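Local coordinates for protein endoglucanase FnCel5A (Fervidobacterium nodosum, PDB 3NCO) that probably hydrolyses internal beta-1,4-glucosidic bonds of cellulose as a glycoside hydrolase family 5 endoglucanase, at residues E70-E75 with L119-K124; S185-L190 with S246-K251. All coordinates share one frame; numbering follows the deposited sequence.

Contact 1. Residues E70-E75 with L119-K124; sequences EKYPYE and LVEIWK
E121, on helix 112-130, reaches into the loop between strand 57-60 and helix 78-93 of the (beta/alpha)8 barrel and is met there by three consecutive residues, Y72, P73 and Y74. The Y74 ring presents its edge: its CD2 lies 3.9 Å from CG of E121, with CB of E121 close to the ring plane. With chi1 at -66°, CG of E121 stands beside its own backbone N, and the bend at chi2 (-50°) then turns the carboxylate toward Y72 and P73. OE2 of E121 makes a contact of 3.6 Å with OH of Y72, while the Y72 ring and the carboxylate are inclined by 44°. A water completes the junction, 2.7 Å from OE1 of E121 and 2.9 Å from O of P73; other acceptors compete for its two hydrogens, so these bonds may be shared. Replacing E121 with an alanine would probably deprive this water of its carboxylate partner and open a gap beside the two tyrosine rings.

Behind these contacts stands a type VIa turn, built on the cis peptide bond before P73 and closed by Y74 N to K71 O (2.9 Å). CB of P73 lies above one face of the Y72 ring, toward its rim, consistent with the cis bond between them, and CA of Y72 covers the centre of a Y74 face. One turn along the helix, NE2 of Q125 bonds to O of Y74 and O of E121, carbonyls of both segments. Chemically, the loop lies against the helix at the protein surface through a carboxylate's aliphatic stem packed on aromatic carbon, its charge left to water and polar neighbours.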
loop_
_atom_site.group_PDB
_atom_site.type_symbol
_atom_site.label_atom_id
_atom_site.label_comp_id
_atom_site.label_asym_id
_atom_site.label_seq_id
_atom_site.Cartn_x
_atom_site.Cartn_y
_atom_site.Cartn_z
ATOM N N GLU A 70 22.389 8.335 -12.133
ATOM C CA GLU A 70 22.642 9.446 -11.233
ATOM C C GLU A 70 22.301 10.763 -11.944
ATOM O O GLU A 70 21.988 11.779 -11.314
ATOM C CB GLU A 70 24.111 9.396 -10.748
ATOM C CG GLU A 70 24.746 7.977 -10.819
ATOM C CD GLU A 70 25.179 7.593 -12.251
ATOM O OE1 GLU A 70 25.830 8.446 -12.918
ATOM O OE2 GLU A 70 24.879 6.451 -12.705
ATOM N N LYS A 71 22.300 10.748 -13.259
ATOM C CA LYS A 71 21.980 11.987 -13.923
ATOM C C LYS A 71 20.753 11.922 -14.828
ATOM O O LYS A 71 20.343 10.840 -15.293
ATOM C CB LYS A 71 23.227 12.588 -14.602
ATOM C CG LYS A 71 23.319 14.159 -14.582
ATOM C CD LYS A 71 23.102 14.787 -13.172
ATOM C CE LYS A 71 21.625 15.091 -12.863
ATOM N NZ LYS A 71 21.046 15.989 -13.888
ATOM N N TYR A 72 20.151 13.095 -15.021
ATOM C CA TYR A 72 18.971 13.272 -15.857
ATOM C C TYR A 72 19.143 12.551 -17.193
ATOM O O TYR A 72 20.216 12.650 -17.793
ATOM C CB TYR A 72 18.770 14.760 -16.144
ATOM C CG TYR A 72 17.407 15.086 -16.694
ATOM C CD1 TYR A 72 16.361 15.325 -15.833
ATOM C CD2 TYR A 72 17.162 15.172 -18.089
ATOM C CE1 TYR A 72 15.112 15.630 -16.294
ATOM C CE2 TYR A 72 15.881 15.487 -18.567
ATOM C CZ TYR A 72 14.862 15.723 -17.651
ATOM O OH TYR A 72 13.558 16.030 -18.007
ATOM N N PRO A 73 18.084 11.854 -17.689
ATOM C CA PRO A 73 16.727 11.700 -17.131
ATOM C C PRO A 73 16.513 10.481 -16.212
ATOM O O PRO A 73 15.386 9.969 -16.120
ATOM C CB PRO A 73 15.871 11.532 -18.396
ATOM C CG PRO A 73 16.774 10.736 -19.311
ATOM C CD PRO A 73 18.207 11.142 -18.980
ATOM N N TYR A 74 17.574 10.040 -15.551
ATOM C CA TYR A 74 17.458 9.048 -14.449
ATOM C C TYR A 74 16.922 7.703 -14.944
ATOM O O TYR A 74 15.969 7.160 -14.385
ATOM C CB TYR A 74 16.552 9.582 -13.335
ATOM C CG TYR A 74 16.932 10.980 -12.901
ATOM C CD1 TYR A 74 18.177 11.232 -12.330
ATOM C CD2 TYR A 74 16.051 12.056 -13.096
ATOM C CE1 TYR A 74 18.540 12.538 -11.973
ATOM C CE2 TYR A 74 16.404 13.371 -12.746
ATOM C CZ TYR A 74 17.637 13.578 -12.185
ATOM O OH TYR A 74 17.980 14.853 -11.830
ATOM N N GLU A 75 17.577 7.146 -15.952
ATOM C CA GLU A 75 17.173 5.866 -16.517
ATOM C C GLU A 75 17.166 4.801 -15.438
ATOM O O GLU A 75 18.135 4.660 -14.706
ATOM C CB GLU A 75 18.147 5.413 -17.604
ATOM C CG GLU A 75 17.456 4.970 -18.839
ATOM C CD GLU A 75 17.042 6.185 -19.669
ATOM O OE1 GLU A 75 15.861 6.609 -19.584
ATOM O OE2 GLU A 75 17.915 6.723 -20.411
ATOM N N LEU A 119 11.029 11.710 -9.219
ATOM C CA LEU A 119 9.860 10.842 -9.191
ATOM C C LEU A 119 9.081 10.946 -10.497
ATOM O O LEU A 119 8.609 9.934 -11.046
ATOM C CB LEU A 119 8.949 11.208 -7.991
ATOM C CG LEU A 119 7.703 10.337 -7.846
ATOM C CD1 LEU A 119 8.064 8.903 -7.449
ATOM C CD2 LEU A 119 6.838 11.052 -6.804
ATOM N N VAL A 120 8.943 12.182 -10.999
ATOM C CA VAL A 120 8.229 12.326 -12.285
ATOM C C VAL A 120 8.912 11.463 -13.372
ATOM O O VAL A 120 8.228 10.766 -14.175
ATOM C CB VAL A 120 8.128 13.785 -12.741
ATOM C CG1 VAL A 120 7.590 13.877 -14.124
ATOM C CG2 VAL A 120 7.196 14.587 -11.796
ATOM N N GLU A 121 10.247 11.529 -13.450
ATOM C CA GLU A 121 10.987 10.753 -14.468
ATOM C C GLU A 121 10.900 9.246 -14.228
ATOM O O GLU A 121 10.750 8.481 -15.182
ATOM C CB GLU A 121 12.450 11.156 -14.505
ATOM C CG GLU A 121 12.691 12.598 -14.978
ATOM C CD GLU A 121 11.959 12.931 -16.290
ATOM O OE1 GLU A 121 12.121 12.179 -17.279
ATOM O OE2 GLU A 121 11.205 13.926 -16.354
ATOM N N ILE A 122 10.934 8.822 -12.969
ATOM C CA ILE A 122 10.722 7.387 -12.656
ATOM C C ILE A 122 9.398 6.934 -13.221
ATOM O O ILE A 122 9.308 5.939 -13.940
ATOM C CB ILE A 122 10.785 7.131 -11.119
ATOM C CG1 ILE A 122 12.242 7.201 -10.682
ATOM C CG2 ILE A 122 10.149 5.756 -10.730
ATOM C CD1 ILE A 122 12.437 7.346 -9.172
ATOM N N TRP A 123 8.353 7.681 -12.926
ATOM C CA TRP A 123 7.029 7.289 -13.366
ATOM C C TRP A 123 6.824 7.386 -14.881
ATOM O O TRP A 123 6.050 6.594 -15.468
ATOM C CB TRP A 123 5.956 8.015 -12.562
ATOM C CG TRP A 123 5.606 7.164 -11.324
ATOM C CD1 TRP A 123 5.883 7.437 -9.969
ATOM C CD2 TRP A 123 5.001 5.883 -11.349
ATOM N NE1 TRP A 123 5.426 6.401 -9.183
ATOM C CE2 TRP A 123 4.909 5.422 -10.009
ATOM C CE3 TRP A 123 4.522 5.074 -12.393
ATOM C CZ2 TRP A 123 4.331 4.173 -9.689
ATOM C CZ3 TRP A 123 3.948 3.873 -12.096
ATOM C CH2 TRP A 123 3.849 3.397 -10.747
ATOM N N LYS A 124 7.487 8.338 -15.529
ATOM C CA LYS A 124 7.403 8.382 -16.995
ATOM C C LYS A 124 7.885 7.037 -17.553
ATOM O O LYS A 124 7.275 6.452 -18.477
ATOM C CB LYS A 124 8.267 9.521 -17.514
ATOM C CG LYS A 124 8.300 9.608 -19.025
ATOM C CD LYS A 124 9.041 10.883 -19.427
ATOM C CE LYS A 124 8.916 11.175 -20.955
ATOM N NZ LYS A 124 7.529 11.740 -21.284
HETATM O O HOH W 1 12.915 9.577 -17.628
#

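Contact 2. Residues S185-L190 with S246-K251; sequences SYVREL and SEWAKK
V187 and W248 meet in a CH-pi interaction between a methyl group and an indole. Methyl CG2 of V187 lies 3.7 Å from the centroid of the W248 six-membered ring, only 24° off the ring normal, and comes closest at CE3 of W248 (3.4 Å). Its placement follows from chi1 of 80°, which sets CG2 anti to the backbone N and pushes CG1 of V187 into the crowded position between N and the carbonyl carbon, 3.8 Å from CG of W248. The carbonyl oxygen of V187 also stands above the indole, nearer its rim. W248 has CG anti to its N (chi1 -180°), which carries its far edge to L190, whose CD2 meets CH2 of W248 at 4.0 Å, the two side chains roughly perpendicular.

At the pyrrole edge, O of R188 (3.1 Å) and O of L190 (2.8 Å) position a water in the indole plane, which accepts from NE1 of W248 (2.9 Å) and is likely to help hold that edge in place. Although R188 starts off away from helix 232-252, its NH2 returns to it, bonding to OH of Y244.

The 3-10 segment and L190 just after it thus dock on this helix; L190 also packs on helix 151-168, and both L190 and W248 reach V200 of barrel strand 198-204.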
loop_
_atom_site.group_PDB
_atom_site.type_symbol
_atom_site.label_atom_id
_atom_site.label_comp_id
_atom_site.label_asym_id
_atom_site.label_seq_id
_atom_site.Cartn_x
_atom_site.Cartn_y
_atom_site.Cartn_z
ATOM N N SER A 185 -6.415 10.735 9.563
ATOM C CA SER A 185 -6.941 12.044 9.915
ATOM C C SER A 185 -6.520 13.118 8.932
ATOM O O SER A 185 -7.075 14.249 8.976
ATOM C CB SER A 185 -6.518 12.451 11.312
ATOM O OG SER A 185 -5.126 12.630 11.368
ATOM N N TYR A 186 -5.543 12.826 8.078
ATOM C CA TYR A 186 -5.059 13.834 7.148
ATOM C C TYR A 186 -5.767 13.756 5.797
ATOM O O TYR A 186 -5.398 14.424 4.846
ATOM C CB TYR A 186 -3.527 13.687 6.990
ATOM C CG TYR A 186 -2.767 14.066 8.219
ATOM C CD1 TYR A 186 -2.256 15.350 8.354
ATOM C CD2 TYR A 186 -2.549 13.137 9.245
ATOM C CE1 TYR A 186 -1.567 15.725 9.502
ATOM C CE2 TYR A 186 -1.835 13.503 10.406
ATOM C CZ TYR A 186 -1.343 14.793 10.497
ATOM O OH TYR A 186 -0.636 15.184 11.619
ATOM N N VAL A 187 -6.801 12.934 5.708
ATOM C CA VAL A 187 -7.541 12.781 4.466
ATOM C C VAL A 187 -8.047 14.155 3.947
ATOM O O VAL A 187 -8.012 14.432 2.753
ATOM C CB VAL A 187 -8.649 11.693 4.632
ATOM C CG1 VAL A 187 -9.907 12.249 5.341
ATOM C CG2 VAL A 187 -8.976 11.102 3.320
ATOM N N ARG A 188 -8.436 15.061 4.855
ATOM C CA ARG A 188 -8.996 16.328 4.451
ATOM C C ARG A 188 -7.955 17.253 3.844
ATOM O O ARG A 188 -8.308 18.296 3.305
ATOM C CB ARG A 188 -9.642 17.022 5.662
ATOM C CG ARG A 188 -8.638 17.261 6.851
ATOM C CD ARG A 188 -9.391 17.906 8.043
ATOM N NE ARG A 188 -8.571 18.484 9.116
ATOM C CZ ARG A 188 -8.107 17.863 10.218
ATOM N NH1 ARG A 188 -7.404 18.603 11.098
ATOM N NH2 ARG A 188 -8.286 16.536 10.461
ATOM N N GLU A 189 -6.666 16.916 3.963
ATOM C CA GLU A 189 -5.628 17.796 3.422
ATOM C C GLU A 189 -5.387 17.457 1.979
ATOM O O GLU A 189 -4.729 18.189 1.298
ATOM C CB GLU A 189 -4.290 17.619 4.185
ATOM C CG GLU A 189 -4.391 17.723 5.702
ATOM C CD GLU A 189 -4.681 19.108 6.213
ATOM O OE1 GLU A 189 -4.598 20.092 5.431
ATOM O OE2 GLU A 189 -4.994 19.212 7.424
ATOM N N LEU A 190 -5.896 16.316 1.522
ATOM C CA LEU A 190 -5.619 15.878 0.142
ATOM C C LEU A 190 -6.513 16.633 -0.825
ATOM O O LEU A 190 -7.738 16.672 -0.626
ATOM C CB LEU A 190 -5.875 14.374 0.037
ATOM C CG LEU A 190 -5.583 13.649 -1.258
ATOM C CD1 LEU A 190 -4.120 13.837 -1.701
ATOM C CD2 LEU A 190 -5.952 12.140 -1.114
ATOM N N SER A 246 -14.710 7.753 5.283
ATOM C CA SER A 246 -15.846 7.465 4.448
ATOM C C SER A 246 -16.645 8.716 4.140
ATOM O O SER A 246 -17.003 8.970 2.988
ATOM C CB SER A 246 -16.725 6.413 5.154
ATOM O OG SER A 246 -17.977 6.337 4.512
ATOM N N GLU A 247 -16.930 9.542 5.151
ATOM C CA GLU A 247 -17.671 10.774 4.833
ATOM C C GLU A 247 -16.898 11.680 3.853
ATOM O O GLU A 247 -17.483 12.266 2.905
ATOM C CB GLU A 247 -18.022 11.534 6.130
ATOM C CG GLU A 247 -18.942 10.726 7.076
ATOM C CD GLU A 247 -19.198 11.413 8.433
ATOM O OE1 GLU A 247 -18.424 12.340 8.813
ATOM O OE2 GLU A 247 -20.168 11.015 9.134
ATOM N N TRP A 248 -15.595 11.800 4.067
ATOM C CA TRP A 248 -14.766 12.570 3.114
ATOM C C TRP A 248 -14.795 11.991 1.695
ATOM O O TRP A 248 -14.954 12.735 0.718
ATOM C CB TRP A 248 -13.309 12.693 3.646
ATOM C CG TRP A 248 -12.420 13.458 2.738
ATOM C CD1 TRP A 248 -12.170 14.792 2.769
ATOM C CD2 TRP A 248 -11.661 12.933 1.631
ATOM N NE1 TRP A 248 -11.308 15.146 1.750
ATOM C CE2 TRP A 248 -10.966 14.021 1.038
ATOM C CE3 TRP A 248 -11.483 11.634 1.091
ATOM C CZ2 TRP A 248 -10.082 13.859 -0.079
ATOM C CZ3 TRP A 248 -10.627 11.480 -0.033
ATOM C CH2 TRP A 248 -9.931 12.584 -0.590
ATOM N N ALA A 249 -14.613 10.669 1.596
ATOM C CA ALA A 249 -14.592 10.039 0.279
ATOM C C ALA A 249 -15.942 10.185 -0.466
ATOM O O ALA A 249 -15.960 10.345 -1.712
ATOM C CB ALA A 249 -14.183 8.605 0.412
ATOM N N LYS A 250 -17.048 10.058 0.268
ATOM C CA LYS A 250 -18.350 10.221 -0.374
ATOM C C LYS A 250 -18.506 11.665 -0.872
ATOM O O LYS A 250 -19.074 11.924 -1.950
ATOM C CB LYS A 250 -19.448 9.898 0.616
ATOM C CG LYS A 250 -19.593 8.422 0.904
ATOM C CD LYS A 250 -20.499 8.463 2.088
ATOM C CE LYS A 250 -20.951 7.161 2.534
ATOM N NZ LYS A 250 -21.803 7.606 3.701
ATOM N N LYS A 251 -18.060 12.627 -0.042
ATOM C CA LYS A 251 -18.180 14.033 -0.432
ATOM C C LYS A 251 -17.341 14.306 -1.654
ATOM O O LYS A 251 -17.722 15.143 -2.496
ATOM C CB LYS A 251 -17.752 14.938 0.723
ATOM C CG LYS A 251 -17.887 16.418 0.405
ATOM C CD LYS A 251 -17.387 17.284 1.529
ATOM C CE LYS A 251 -17.556 18.778 1.155
ATOM N NZ LYS A 251 -18.860 19.051 0.528
HETATM O O HOH W 2 -9.972 17.494 0.792
#

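Both contacts belong to one parallel eight-stranded (beta/alpha)8 barrel, and each fastens a loop that leaves a barrel strand to a helix further along the chain. They follow in series: contact 1 pairs the loop after strand 57-60 with helix 112-130 and closes before contact 2 pairs the loop after strand 174-177 with helix 232-252. Their centres are 31 Å apart and their nearest atoms about 12 Å, without touching. Helix 151-168 lies between them, receiving side chains from helix 112-130 on one hand and L190 on the other. Contact 1 lies at the surface and combines an aliphatic stem with a water bridge; contact 2 is partly buried and centres on an indole.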